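Local coordinates for hypothetical protein (PDB 3WOC) that is a prostate-derived, heparin-binding lectin of boar sperm with a jacalin-like beta-prism fold, probably binding glycans and possibly acting in sperm capacitation, at residues A[108-119]-A[130-138]; A[21-29]-A[58-66]. All blocks are in the same frame, centred on the assembly; numbering follows the deposited sequence.

Contact 1 (A[108-119]-A[130-138])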
loop_
_atom_site.group_PDB
_atom_site.type_symbol
_atom_site.label_atom_id
_atom_site.label_comp_id
_atom_site.label_asym_id
_atom_site.label_seq_id
_atom_site.Cartn_x
_atom_site.Cartn_y
_atom_site.Cartn_z
ATOM N N PRO A 108 -11.196 7.883 -0.107
ATOM C CA PRO A 108 -12.372 7.327 -0.776
ATOM C C PRO A 108 -13.303 8.416 -1.304
ATOM O O PRO A 108 -13.218 9.569 -0.871
ATOM C CB PRO A 108 -13.063 6.535 0.337
ATOM C CG PRO A 108 -12.587 7.144 1.597
ATOM C CD PRO A 108 -11.175 7.536 1.325
ATOM N N ASN A 109 -14.178 8.053 -2.237
ATOM C CA ASN A 109 -15.154 8.997 -2.767
ATOM C C ASN A 109 -16.306 9.189 -1.794
ATOM O O ASN A 109 -16.886 10.271 -1.713
ATOM C CB ASN A 109 -15.687 8.536 -4.123
ATOM C CG ASN A 109 -15.757 9.667 -5.131
ATOM O OD1 ASN A 109 -16.833 10.208 -5.407
ATOM N ND2 ASN A 109 -14.603 10.046 -5.676
ATOM N N LEU A 110 -16.619 8.129 -1.055
ATOM C CA LEU A 110 -17.718 8.133 -0.105
ATOM C C LEU A 110 -17.192 8.143 1.324
ATOM O O LEU A 110 -16.415 7.271 1.720
ATOM C CB LEU A 110 -18.624 6.915 -0.336
ATOM C CG LEU A 110 -19.852 6.982 -1.257
ATOM C CD1 LEU A 110 -19.710 7.981 -2.396
ATOM C CD2 LEU A 110 -20.188 5.595 -1.796
ATOM N N THR A 111 -17.616 9.143 2.088
ATOM C CA THR A 111 -17.266 9.244 3.500
ATOM C C THR A 111 -17.866 8.059 4.240
ATOM O O THR A 111 -19.055 7.768 4.096
ATOM C CB THR A 111 -17.777 10.556 4.117
ATOM O OG1 THR A 111 -19.183 10.677 3.867
ATOM C CG2 THR A 111 -17.051 11.756 3.506
ATOM N N GLY A 112 -17.036 7.375 5.021
ATOM C CA GLY A 112 -17.444 6.151 5.704
ATOM C C GLY A 112 -16.700 4.937 5.183
ATOM O O GLY A 112 -16.497 3.967 5.913
ATOM N N GLN A 113 -16.297 4.998 3.914
ATOM C CA GLN A 113 -15.508 3.940 3.286
ATOM C C GLN A 113 -14.094 3.892 3.850
ATOM O O GLN A 113 -13.555 4.904 4.321
ATOM C CB GLN A 113 -15.444 4.135 1.776
ATOM C CG GLN A 113 -16.753 3.909 1.051
ATOM C CD GLN A 113 -16.617 4.064 -0.449
ATOM O OE1 GLN A 113 -15.960 4.986 -0.938
ATOM N NE2 GLN A 113 -17.245 3.164 -1.188
ATOM N N VAL A 114 -13.507 2.701 3.804
ATOM C CA VAL A 114 -12.165 2.464 4.326
ATOM C C VAL A 114 -11.352 1.670 3.305
ATOM O O VAL A 114 -11.913 1.124 2.352
ATOM C CB VAL A 114 -12.193 1.723 5.698
ATOM C CG1 VAL A 114 -13.110 2.440 6.688
ATOM C CG2 VAL A 114 -12.609 0.255 5.538
ATOM N N LEU A 115 -10.039 1.611 3.504
ATOM C CA LEU A 115 -9.156 0.865 2.616
ATOM C C LEU A 115 -9.404 -0.634 2.753
ATOM O O LEU A 115 -9.371 -1.177 3.858
ATOM C CB LEU A 115 -7.689 1.191 2.923
ATOM C CG LEU A 115 -6.600 0.704 1.958
ATOM C CD1 LEU A 115 -6.581 1.541 0.688
ATOM C CD2 LEU A 115 -5.238 0.735 2.634
ATOM N N GLU A 116 -9.663 -1.293 1.629
ATOM C CA GLU A 116 -9.846 -2.743 1.625
ATOM C C GLU A 116 -9.048 -3.441 0.523
ATOM O O GLU A 116 -9.140 -4.658 0.360
ATOM C CB GLU A 116 -11.338 -3.138 1.604
ATOM C CG GLU A 116 -12.193 -2.467 0.535
ATOM C CD GLU A 116 -13.687 -2.786 0.675
ATOM O OE1 GLU A 116 -14.387 -2.809 -0.364
ATOM O OE2 GLU A 116 -14.169 -2.998 1.814
ATOM N N GLY A 117 -8.247 -2.667 -0.206
ATOM C CA GLY A 117 -7.378 -3.206 -1.248
ATOM C C GLY A 117 -6.367 -2.222 -1.807
ATOM O O GLY A 117 -6.468 -1.014 -1.590
ATOM N N VAL A 118 -5.389 -2.755 -2.538
ATOM C CA VAL A 118 -4.352 -1.952 -3.187
ATOM C C VAL A 118 -3.899 -2.593 -4.507
ATOM O O VAL A 118 -3.841 -3.821 -4.635
ATOM C CB VAL A 118 -3.141 -1.641 -2.218
ATOM C CG1 VAL A 118 -2.745 -2.856 -1.400
ATOM C CG2 VAL A 118 -1.933 -1.072 -2.965
ATOM N N TYR A 119 -3.617 -1.749 -5.494
ATOM C CA TYR A 119 -3.100 -2.197 -6.781
ATOM C C TYR A 119 -1.940 -1.298 -7.206
ATOM O O TYR A 119 -1.783 -0.194 -6.691
ATOM C CB TYR A 119 -4.210 -2.217 -7.848
ATOM C CG TYR A 119 -4.839 -0.867 -8.139
ATOM C CD1 TYR A 119 -4.406 -0.096 -9.212
ATOM C CD2 TYR A 119 -5.867 -0.364 -7.337
ATOM C CE1 TYR A 119 -4.976 1.141 -9.486
ATOM C CE2 TYR A 119 -6.446 0.875 -7.605
ATOM C CZ TYR A 119 -5.991 1.620 -8.680
ATOM O OH TYR A 119 -6.548 2.846 -8.947
ATOM N N ILE A 130 1.058 3.346 -7.657
ATOM C CA ILE A 130 0.186 2.783 -6.628
ATOM C C ILE A 130 -1.233 3.351 -6.677
ATOM O O ILE A 130 -1.436 4.542 -6.930
ATOM C CB ILE A 130 0.817 2.896 -5.199
ATOM C CG1 ILE A 130 0.097 1.956 -4.210
ATOM C CG2 ILE A 130 0.861 4.354 -4.721
ATOM C CD1 ILE A 130 0.894 1.600 -2.963
ATOM N N GLY A 131 -2.205 2.473 -6.448
ATOM C CA GLY A 131 -3.608 2.850 -6.394
ATOM C C GLY A 131 -4.330 2.134 -5.268
ATOM O O GLY A 131 -3.843 1.127 -4.742
ATOM N N PHE A 132 -5.506 2.642 -4.917
ATOM C CA PHE A 132 -6.230 2.175 -3.740
ATOM C C PHE A 132 -7.708 1.942 -4.016
ATOM O O PHE A 132 -8.356 2.745 -4.691
ATOM C CB PHE A 132 -6.054 3.170 -2.594
ATOM C CG PHE A 132 -4.623 3.540 -2.339
ATOM C CD1 PHE A 132 -3.788 2.686 -1.625
ATOM C CD2 PHE A 132 -4.099 4.725 -2.839
ATOM C CE1 PHE A 132 -2.456 3.021 -1.406
ATOM C CE2 PHE A 132 -2.769 5.063 -2.620
ATOM C CZ PHE A 132 -1.951 4.211 -1.901
ATOM N N THR A 133 -8.225 0.829 -3.499
ATOM C CA THR A 133 -9.653 0.512 -3.583
ATOM C C THR A 133 -10.303 0.642 -2.205
ATOM O O THR A 133 -9.751 0.188 -1.198
ATOM C CB THR A 133 -9.921 -0.897 -4.169
ATOM O OG1 THR A 133 -9.717 -1.892 -3.161
ATOM C CG2 THR A 133 -9.014 -1.180 -5.364
ATOM N N TRP A 134 -11.476 1.263 -2.176
ATOM C CA TRP A 134 -12.133 1.637 -0.927
ATOM C C TRP A 134 -13.504 0.985 -0.818
ATOM O O TRP A 134 -14.122 0.647 -1.829
ATOM C CB TRP A 134 -12.267 3.160 -0.843
ATOM C CG TRP A 134 -10.984 3.906 -1.131
ATOM C CD1 TRP A 134 -10.545 4.346 -2.353
ATOM C CD2 TRP A 134 -9.980 4.296 -0.181
ATOM N NE1 TRP A 134 -9.334 4.985 -2.219
ATOM C CE2 TRP A 134 -8.963 4.968 -0.900
ATOM C CE3 TRP A 134 -9.843 4.144 1.205
ATOM C CZ2 TRP A 134 -7.822 5.483 -0.280
ATOM C CZ3 TRP A 134 -8.707 4.659 1.823
ATOM C CH2 TRP A 134 -7.711 5.320 1.079
ATOM N N GLY A 135 -13.975 0.802 0.412
ATOM C CA GLY A 135 -15.298 0.230 0.647
ATOM C C GLY A 135 -15.759 0.334 2.084
ATOM O O GLY A 135 -14.954 0.540 2.990
ATOM N N PHE A 136 -17.064 0.179 2.288
ATOM C CA PHE A 136 -17.669 0.246 3.619
ATOM C C PHE A 136 -17.363 -1.000 4.454
ATOM O O PHE A 136 -17.552 -2.120 3.983
ATOM C CB PHE A 136 -19.186 0.441 3.509
ATOM C CG PHE A 136 -19.590 1.736 2.865
ATOM C CD1 PHE A 136 -19.951 1.778 1.525
ATOM C CD2 PHE A 136 -19.619 2.920 3.602
ATOM C CE1 PHE A 136 -20.327 2.979 0.923
ATOM C CE2 PHE A 136 -19.995 4.124 3.009
ATOM C CZ PHE A 136 -20.351 4.152 1.668
ATOM N N PRO A 137 -16.883 -0.804 5.698
ATOM C CA PRO A 137 -16.642 -1.903 6.635
ATOM C C PRO A 137 -17.913 -2.488 7.300
ATOM O O PRO A 137 -19.017 -2.373 6.751
ATOM C CB PRO A 137 -15.715 -1.269 7.677
ATOM C CG PRO A 137 -16.083 0.162 7.675
ATOM C CD PRO A 137 -16.504 0.501 6.276
ATOM N N ARG A 138 -17.731 -3.099 8.477
ATOM C CA ARG A 138 -18.751 -3.899 9.190
ATOM C C ARG A 138 -19.880 -4.469 8.320
ATOM O O ARG A 138 -19.632 -5.258 7.401
ATOM C CB ARG A 138 -19.295 -3.168 10.436
ATOM C CG ARG A 138 -20.538 -2.289 10.242
ATOM C CD ARG A 138 -20.184 -0.832 9.996
ATOM N NE ARG A 138 -20.172 -0.511 8.570
ATOM C CZ ARG A 138 -19.939 0.701 8.069
ATOM N NH1 ARG A 138 -19.955 0.886 6.756
ATOM N NH2 ARG A 138 -19.690 1.727 8.875
#
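In Trp134, CG stands anti to the carbonyl carbon (chi1 -49°), which places the indole between Pro108 and Leu115. Pro108 CD sits over one face, 3.7 Å from the centroid of the six-membered ring of Trp134, and Leu115 CD1 lies over the opposite face, 4.0 Å from the same centroid; both are CH-pi contacts close to the ring normal. Trp134 NE1 is hydrogen-bonded to a glycerol, probably from the crystallisation liquor. In Tyr119, CG lies between backbone N and carbonyl carbon (chi1 62°), a torsion that lays the phenol over the neighbouring strand at Gly131. Gly131 CA lies over one face, offset toward the rim, 3.7 Å from the Tyr119 ring centroid, while the methyl CG2 of Thr133 comes to the ring edge.

The backbones pair as antiparallel strands of a hairpin, 114-122 with 127-135. Near-linear bonds mark both ends: Val114 N to Gly135 O is 2.7 Å, and Tyr119 N to Gly131 O is 3.0 Å. Between them lies a classic beta bulge, with Glu116 and Gly117 both opposite Thr133. Thr133 O takes a straight bond from Glu116 N (3.2 Å) and a weak, bent one from Gly117 N. Ahead of the strand, a type II turn runs from Leu110 to Gln113, and Gln113 CG lies over the centre of the Phe136 ring, 3.6 Å from its centroid. Gln113 OE1 also accepts a bond from Leu110 N, which ties the amide back to the turn.

Glu116 runs extended across Gly135, with OE1 3.3 Å from Gly135 CA, and its OE2 makes a salt bridge to Lys18. The chemistry therefore divides: backbone bonds fix the register, CH-pi contacts line the faces of the rings, and the carboxylate's charge is met by a lysine outside the hairpin.

Contact 2 (A[21-29]-A[58-66])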
loop_
_atom_site.group_PDB
_atom_site.type_symbol
_atom_site.label_atom_id
_atom_site.label_comp_id
_atom_site.label_asym_id
_atom_site.label_seq_id
_atom_site.Cartn_x
_atom_site.Cartn_y
_atom_site.Cartn_z
ATOM N N GLU A 21 -13.438 -12.522 3.294
ATOM C CA GLU A 21 -13.395 -12.556 4.752
ATOM C C GLU A 21 -13.177 -11.168 5.353
ATOM O O GLU A 21 -13.751 -10.177 4.893
ATOM C CB GLU A 21 -12.292 -13.508 5.229
ATOM C CG GLU A 21 -12.571 -14.981 4.991
ATOM C CD GLU A 21 -11.405 -15.861 5.402
ATOM O OE1 GLU A 21 -10.976 -15.780 6.576
ATOM O OE2 GLU A 21 -10.920 -16.639 4.550
ATOM N N THR A 22 -12.339 -11.117 6.385
ATOM C CA THR A 22 -12.096 -9.904 7.155
ATOM C C THR A 22 -11.322 -8.874 6.331
ATOM O O THR A 22 -10.516 -9.229 5.466
ATOM C CB THR A 22 -11.340 -10.227 8.471
ATOM O OG1 THR A 22 -11.908 -11.396 9.076
ATOM C CG2 THR A 22 -11.411 -9.060 9.463
ATOM N N GLY A 23 -11.592 -7.601 6.601
ATOM C CA GLY A 23 -10.898 -6.493 5.962
ATOM C C GLY A 23 -9.487 -6.335 6.484
ATOM O O GLY A 23 -9.009 -7.162 7.266
ATOM N N ILE A 24 -8.831 -5.264 6.045
ATOM C CA ILE A 24 -7.431 -4.992 6.372
ATOM C C ILE A 24 -7.231 -4.795 7.874
ATOM O O ILE A 24 -7.901 -3.967 8.498
ATOM C CB ILE A 24 -6.892 -3.765 5.581
ATOM C CG1 ILE A 24 -7.017 -4.013 4.071
ATOM C CG2 ILE A 24 -5.449 -3.431 5.997
ATOM C CD1 ILE A 24 -6.502 -2.883 3.191
ATOM N N THR A 25 -6.308 -5.571 8.435
ATOM C CA THR A 25 -5.993 -5.531 9.861
ATOM C C THR A 25 -4.548 -5.087 10.105
ATOM O O THR A 25 -4.140 -4.853 11.244
ATOM C CB THR A 25 -6.217 -6.912 10.523
ATOM O OG1 THR A 25 -5.447 -7.904 9.834
ATOM C CG2 THR A 25 -7.692 -7.299 10.485
ATOM N N GLY A 26 -3.781 -4.975 9.025
ATOM C CA GLY A 26 -2.381 -4.587 9.104
ATOM C C GLY A 26 -1.774 -4.308 7.746
ATOM O O GLY A 26 -2.332 -4.679 6.711
ATOM N N ILE A 27 -0.615 -3.657 7.758
ATOM C CA ILE A 27 0.071 -3.271 6.530
ATOM C C ILE A 27 1.586 -3.394 6.714
ATOM O O ILE A 27 2.139 -2.946 7.719
ATOM C CB ILE A 27 -0.343 -1.834 6.090
ATOM C CG1 ILE A 27 -0.446 -1.715 4.558
ATOM C CG2 ILE A 27 0.543 -0.776 6.741
ATOM C CD1 ILE A 27 0.878 -1.637 3.798
ATOM N N ARG A 28 2.241 -4.017 5.741
ATOM C CA ARG A 28 3.683 -4.224 5.782
ATOM C C ARG A 28 4.356 -3.545 4.592
ATOM O O ARG A 28 4.064 -3.862 3.438
ATOM C CB ARG A 28 4.001 -5.721 5.802
ATOM C CG ARG A 28 5.417 -6.072 6.227
ATOM C CD ARG A 28 5.599 -7.583 6.283
ATOM N NE ARG A 28 5.082 -8.160 7.520
ATOM C CZ ARG A 28 4.870 -9.458 7.718
ATOM N NH1 ARG A 28 5.113 -10.338 6.753
ATOM N NH2 ARG A 28 4.404 -9.879 8.886
ATOM N N VAL A 29 5.245 -2.601 4.885
ATOM C CA VAL A 29 5.986 -1.881 3.852
ATOM C C VAL A 29 7.484 -2.171 3.973
ATOM O O VAL A 29 8.068 -2.035 5.048
ATOM C CB VAL A 29 5.717 -0.355 3.912
ATOM C CG1 VAL A 29 6.601 0.396 2.933
ATOM C CG2 VAL A 29 4.253 -0.059 3.623
ATOM N N LYS A 58 13.983 -3.662 4.538
ATOM C CA LYS A 58 13.530 -4.072 5.867
ATOM C C LYS A 58 12.036 -3.825 6.062
ATOM O O LYS A 58 11.506 -2.797 5.640
ATOM C CB LYS A 58 14.358 -3.410 6.986
ATOM C CG LYS A 58 14.818 -1.969 6.727
ATOM C CD LYS A 58 16.266 -1.916 6.221
ATOM C CE LYS A 58 16.650 -0.529 5.705
ATOM N NZ LYS A 58 16.830 0.467 6.803
ATOM N N ALA A 59 11.372 -4.783 6.704
ATOM C CA ALA A 59 9.931 -4.732 6.937
ATOM C C ALA A 59 9.542 -3.696 7.982
ATOM O O ALA A 59 10.128 -3.636 9.064
ATOM C CB ALA A 59 9.407 -6.108 7.341
ATOM N N HIS A 60 8.556 -2.877 7.634
ATOM C CA HIS A 60 7.943 -1.930 8.554
ATOM C C HIS A 60 6.453 -2.243 8.596
ATOM O O HIS A 60 5.851 -2.525 7.557
ATOM C CB HIS A 60 8.149 -0.493 8.075
ATOM C CG HIS A 60 9.585 -0.099 7.920
ATOM N ND1 HIS A 60 10.382 -0.565 6.894
ATOM C CD2 HIS A 60 10.362 0.738 8.647
ATOM C CE1 HIS A 60 11.590 -0.042 7.005
ATOM N NE2 HIS A 60 11.604 0.754 8.059
ATOM N N GLU A 61 5.858 -2.196 9.783
ATOM C CA GLU A 61 4.450 -2.555 9.937
ATOM C C GLU A 61 3.624 -1.524 10.697
ATOM O O GLU A 61 4.089 -0.931 11.673
ATOM C CB GLU A 61 4.315 -3.912 10.630
ATOM C CG GLU A 61 4.640 -5.107 9.754
ATOM C CD GLU A 61 4.766 -6.399 10.542
ATOM O OE1 GLU A 61 5.485 -7.309 10.077
ATOM O OE2 GLU A 61 4.154 -6.509 11.627
ATOM N N LEU A 62 2.402 -1.309 10.219
ATOM C CA LEU A 62 1.354 -0.691 11.014
ATOM C C LEU A 62 0.330 -1.774 11.302
ATOM O O LEU A 62 -0.280 -2.319 10.382
ATOM C CB LEU A 62 0.701 0.489 10.284
ATOM C CG LEU A 62 -0.579 1.085 10.896
ATOM C CD1 LEU A 62 -0.325 1.770 12.240
ATOM C CD2 LEU A 62 -1.255 2.046 9.926
ATOM N N ILE A 63 0.165 -2.102 12.579
ATOM C CA ILE A 63 -0.823 -3.092 12.984
ATOM C C ILE A 63 -2.061 -2.372 13.504
ATOM O O ILE A 63 -1.994 -1.602 14.466
ATOM C CB ILE A 63 -0.259 -4.105 14.023
ATOM C CG1 ILE A 63 1.022 -4.781 13.497
ATOM C CG2 ILE A 63 -1.317 -5.143 14.408
ATOM C CD1 ILE A 63 0.880 -5.510 12.153
ATOM N N LEU A 64 -3.184 -2.616 12.838
ATOM C CA LEU A 64 -4.438 -1.950 13.158
ATOM C C LEU A 64 -5.119 -2.583 14.369
ATOM O O LEU A 64 -5.181 -3.811 14.484
ATOM C CB LEU A 64 -5.371 -1.966 11.941
ATOM C CG LEU A 64 -5.414 -0.775 10.964
ATOM C CD1 LEU A 64 -4.226 0.172 11.085
ATOM C CD2 LEU A 64 -5.571 -1.266 9.531
ATOM N N HIS A 65 -5.611 -1.733 15.269
ATOM C CA HIS A 65 -6.440 -2.167 16.389
ATOM C C HIS A 65 -7.758 -2.726 15.847
ATOM O O HIS A 65 -8.173 -2.355 14.746
ATOM C CB HIS A 65 -6.733 -0.999 17.340
ATOM C CG HIS A 65 -5.512 -0.312 17.867
ATOM N ND1 HIS A 65 -4.433 -0.995 18.386
ATOM C CD2 HIS A 65 -5.214 1.005 17.984
ATOM C CE1 HIS A 65 -3.515 -0.130 18.781
ATOM N NE2 HIS A 65 -3.966 1.090 18.551
ATOM N N PRO A 66 -8.412 -3.633 16.602
ATOM C CA PRO A 66 -9.726 -4.102 16.158
ATOM C C PRO A 66 -10.697 -2.927 16.045
ATOM O O PRO A 66 -10.796 -2.117 16.972
ATOM C CB PRO A 66 -10.153 -5.064 17.273
ATOM C CG PRO A 66 -8.881 -5.482 17.934
ATOM C CD PRO A 66 -7.993 -4.283 17.860
#
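The guanidinium of Arg28 and the imidazole of His60 both meet the opposing strand at an edge. Glu61 OE1 lies at the guanidinium edge, 2.7 Å from Arg28 NE, in a salt bridge. The same oxygen takes a second, weak bond from Arg28 NH2 at 3.0 Å, so two N-H groups grip it. The fit is not coplanar: NE approaches from above the carboxylate plane, 44° out of it, and the two flat groups are turned 30° against each other. The side chains lie alongside one another, pointing the same way, and the bend at chi3 of Arg28 (-81°) turns its guanidinium toward the acid. Trp48 adds a cation-pi contact to Arg28.

At the His60 ring, Val29 O lies at the edge and in the plane, 3.3 Å from His60 ND1 in a weak bond; ND1 also lies 2.8 Å from Lys58 O, in a weak, bent bond. Val29 O also accepts a hydrogen bond from the backbone N of His60 at 2.8 Å.

Between the two faces the strands pair antiparallel. Val29 N to His60 O is the shortest backbone bond at 2.7 Å, Ile27 and Leu62 exchange a reciprocal pair, and Leu64 N to Thr25 O (2.9 Å) carries the pairing just past strand 58-63. Ile27 CG2 packs against Leu62 CB at 3.8 Å on the face shared with Val29 and His60; Arg28 and Glu61 occupy the other.

This is edge-strand pairing in one sheet of the jacalin-like beta-prism: strand 58-63 is outermost, and strand 24-31 lies between it and strand 37-44. Ile27, Val29, His60 and Leu62 pack on strands 81-88 and 93-97 of a second sheet, through Leu86, Ala94 and Phe96. Arg28 instead bonds weakly to Gln41 within its own sheet.

Contact 2 closes before contact 1 opens, so the two come in series along the chain, with their centres 15 Å apart. They belong to different four-stranded antiparallel sheets: contact 2 joins strands 24-31 and 58-63, contact 1 joins strands 114-122 and 127-135, and each includes an outermost strand. The third sheet, with strands 70-77, 81-88, 93-97 and 102-106, packs against side chains of both, which fits a beta-prism of three sheets. The contacts also meet directly, as Ile24 CD1 packs 3.4 Å from Leu115 O and 3.7 Å from Glu116 CA, at the bulge. Each contact thus pairs strands within its own sheet, while Ile24 and Leu115, both buried, meet between the sheets.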